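7,8-dihydro-6-hydroxymethylpterin pyrophosphokinase-dihydropteroate synthase (Plasmodium falciparum, PDB 6JWS) probably catalyses two successive steps of folate biosynthesis, pyrophosphorylation of 6-hydroxymethyl-7,8-dihydropterin and condensation of the resulting diphosphate with 4-aminobenzoate to 7,8-dihydropteroate. Local coordinates at residues V428-G433 with S480-N485. The protein carries 1 engineered substitution. Residues are numbered along the deposited sequence; the frame is centred on the assembly and turned at random.
Sequences VIDIGG and SIDTIN. With PT1 (pteroic acid), chain I.
Residues 428-432 and 480-482 pair as parallel neighbouring strands, with Ser480 N giving a hydrogen bond to Ile429 O (2.7 Å), Ile431 N to Ser480 O and Asp482 N to Ile431 O. On one face of the sheet stand Asp430, Ser480 and Asp482. The hydroxyl of Ser480, anti to its backbone N (chi1 176°), donates to Asp430 OD1 at 2.9 Å. It meets the anti side of that oxygen, 33° out of the carboxylate plane. Val428 CG1 packs on Ser480 CB at 3.8 Å. The strands belong to the parallel barrel of the dihydropteroate synthase domain, a TIM barrel, and this face looks into it. There Asp482 OD2 lies 2.7 Å from N8 of the bound pteroic acid. Asp430 OD2 is 3.7 Å from Asp482 OD2, and the two carboxylate planes are 17° apart. Asp430 OD2 also forms a salt bridge with Arg686 NE. Ile431 and Ile481 point to the other face, where both touch helix 448-464 and Ile481 also touches helix 486-494. Ile431 CG2 comes within 4.3 Å of Ile481 CB. At the C-terminal ends of the strands, a water bridges the two segments, accepting from Gly433 N and donating to Asp482 O (2.8 Å).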
# COMPACT_ATOMS: atom_id res chain seq x y z
N VAL B 428 -18.46 8.52 -12.67
CA VAL B 428 -19.87 8.30 -12.40
C VAL B 428 -20.35 9.47 -11.57
O VAL B 428 -19.59 10.01 -10.76
CB VAL B 428 -20.14 6.97 -11.68
CG1 VAL B 428 -21.63 6.79 -11.37
CG2 VAL B 428 -19.65 5.78 -12.50
N ILE B 429 -21.60 9.87 -11.80
CA ILE B 429 -22.29 10.77 -10.89
C ILE B 429 -23.44 10.01 -10.25
O ILE B 429 -24.26 9.44 -10.99
CB ILE B 429 -22.83 12.01 -11.63
CG1 ILE B 429 -21.78 12.69 -12.50
CG2 ILE B 429 -23.47 12.97 -10.63
CD1 ILE B 429 -20.50 13.03 -11.77
N ASP B 430 -23.49 10.06 -8.90
CA ASP B 430 -24.57 9.51 -8.09
C ASP B 430 -25.50 10.65 -7.65
O ASP B 430 -25.14 11.49 -6.82
CB ASP B 430 -24.06 8.72 -6.88
CG ASP B 430 -25.10 7.85 -6.16
OD1 ASP B 430 -25.89 7.16 -6.85
OD2 ASP B 430 -25.09 7.82 -4.89
N ILE B 431 -26.71 10.65 -8.19
CA ILE B 431 -27.65 11.69 -7.83
C ILE B 431 -28.68 11.09 -6.89
O ILE B 431 -29.13 9.97 -7.12
CB ILE B 431 -28.31 12.32 -9.08
CG1 ILE B 431 -29.09 13.58 -8.71
CG2 ILE B 431 -29.22 11.31 -9.78
CD1 ILE B 431 -29.64 14.32 -9.93
N GLY B 432 -29.04 11.84 -5.85
CA GLY B 432 -30.12 11.42 -4.98
C GLY B 432 -30.95 12.59 -4.46
O GLY B 432 -30.48 13.73 -4.40
N GLY B 433 -32.20 12.27 -4.08
CA GLY B 433 -33.13 13.21 -3.48
C GLY B 433 -33.78 12.66 -2.22
O GLY B 433 -34.74 13.24 -1.70
N SER B 480 -25.73 7.43 -12.00
CA SER B 480 -26.30 6.55 -11.01
C SER B 480 -27.37 7.29 -10.20
O SER B 480 -27.18 8.44 -9.79
CB SER B 480 -25.18 6.03 -10.12
OG SER B 480 -25.70 5.24 -9.08
N ILE B 481 -28.49 6.62 -9.93
CA ILE B 481 -29.52 7.23 -9.09
C ILE B 481 -29.62 6.49 -7.76
O ILE B 481 -29.87 5.29 -7.73
CB ILE B 481 -30.89 7.37 -9.79
CG1 ILE B 481 -31.97 7.85 -8.82
CG2 ILE B 481 -31.32 6.09 -10.49
CD1 ILE B 481 -33.06 8.62 -9.51
N ASP B 482 -29.43 7.23 -6.66
CA ASP B 482 -29.55 6.72 -5.32
C ASP B 482 -31.03 6.74 -4.94
O ASP B 482 -31.51 7.74 -4.38
CB ASP B 482 -28.71 7.58 -4.37
CG ASP B 482 -28.59 7.09 -2.93
OD1 ASP B 482 -29.40 6.23 -2.51
OD2 ASP B 482 -27.67 7.56 -2.22
N THR B 483 -31.72 5.64 -5.24
CA THR B 483 -33.13 5.52 -4.90
C THR B 483 -33.47 4.08 -4.49
O THR B 483 -32.80 3.13 -4.90
CB THR B 483 -34.03 6.01 -6.05
OG1 THR B 483 -35.35 6.08 -5.52
CG2 THR B 483 -34.04 5.11 -7.28
N ILE B 484 -34.55 3.93 -3.71
CA ILE B 484 -35.13 2.62 -3.43
C ILE B 484 -36.53 2.57 -4.04
O ILE B 484 -37.28 1.60 -3.84
CB ILE B 484 -35.20 2.36 -1.92
CG1 ILE B 484 -36.13 3.35 -1.21
CG2 ILE B 484 -33.80 2.35 -1.30
CD1 ILE B 484 -36.24 3.13 0.29
N ASN B 485 -36.86 3.63 -4.80
CA ASN B 485 -38.24 3.85 -5.16
C ASN B 485 -38.51 3.45 -6.61
O ASN B 485 -37.99 4.04 -7.55
CB ASN B 485 -38.73 5.25 -4.79
CG ASN B 485 -40.21 5.41 -5.02
OD1 ASN B 485 -40.64 5.71 -6.14
ND2 ASN B 485 -41.01 5.16 -3.99
C2 PT1 I . -23.12 4.58 0.60
C3 PT1 I . -24.05 5.70 0.68
C5 PT1 I . -25.06 5.80 -0.38
N6 PT1 I . -24.01 6.63 1.67
C7 PT1 I . -24.18 3.79 -1.37
N9 PT1 I . -25.07 4.84 -1.36
C10 PT1 I . -24.94 7.63 1.69
N11 PT1 I . -24.23 2.83 -2.36
C12 PT1 I . -25.91 7.70 0.70
C21 PT1 I . -22.24 8.51 8.78
O22 PT1 I . -21.61 9.58 9.01
O1 PT1 I . -22.18 4.43 1.53
N4 PT1 I . -23.22 3.69 -0.42
N8 PT1 I . -25.94 6.81 -0.31
C13 PT1 I . -24.91 8.62 2.82
N14 PT1 I . -25.35 7.93 4.06
C15 PT1 I . -24.63 8.06 5.19
C16 PT1 I . -24.58 7.00 6.13
C17 PT1 I . -23.92 9.28 5.42
C18 PT1 I . -23.81 7.15 7.30
C19 PT1 I . -23.16 9.43 6.61
C20 PT1 I . -23.09 8.36 7.54
O23 PT1 I . -22.17 7.57 9.59
O HOH W 1 -33.24 9.75 -5.27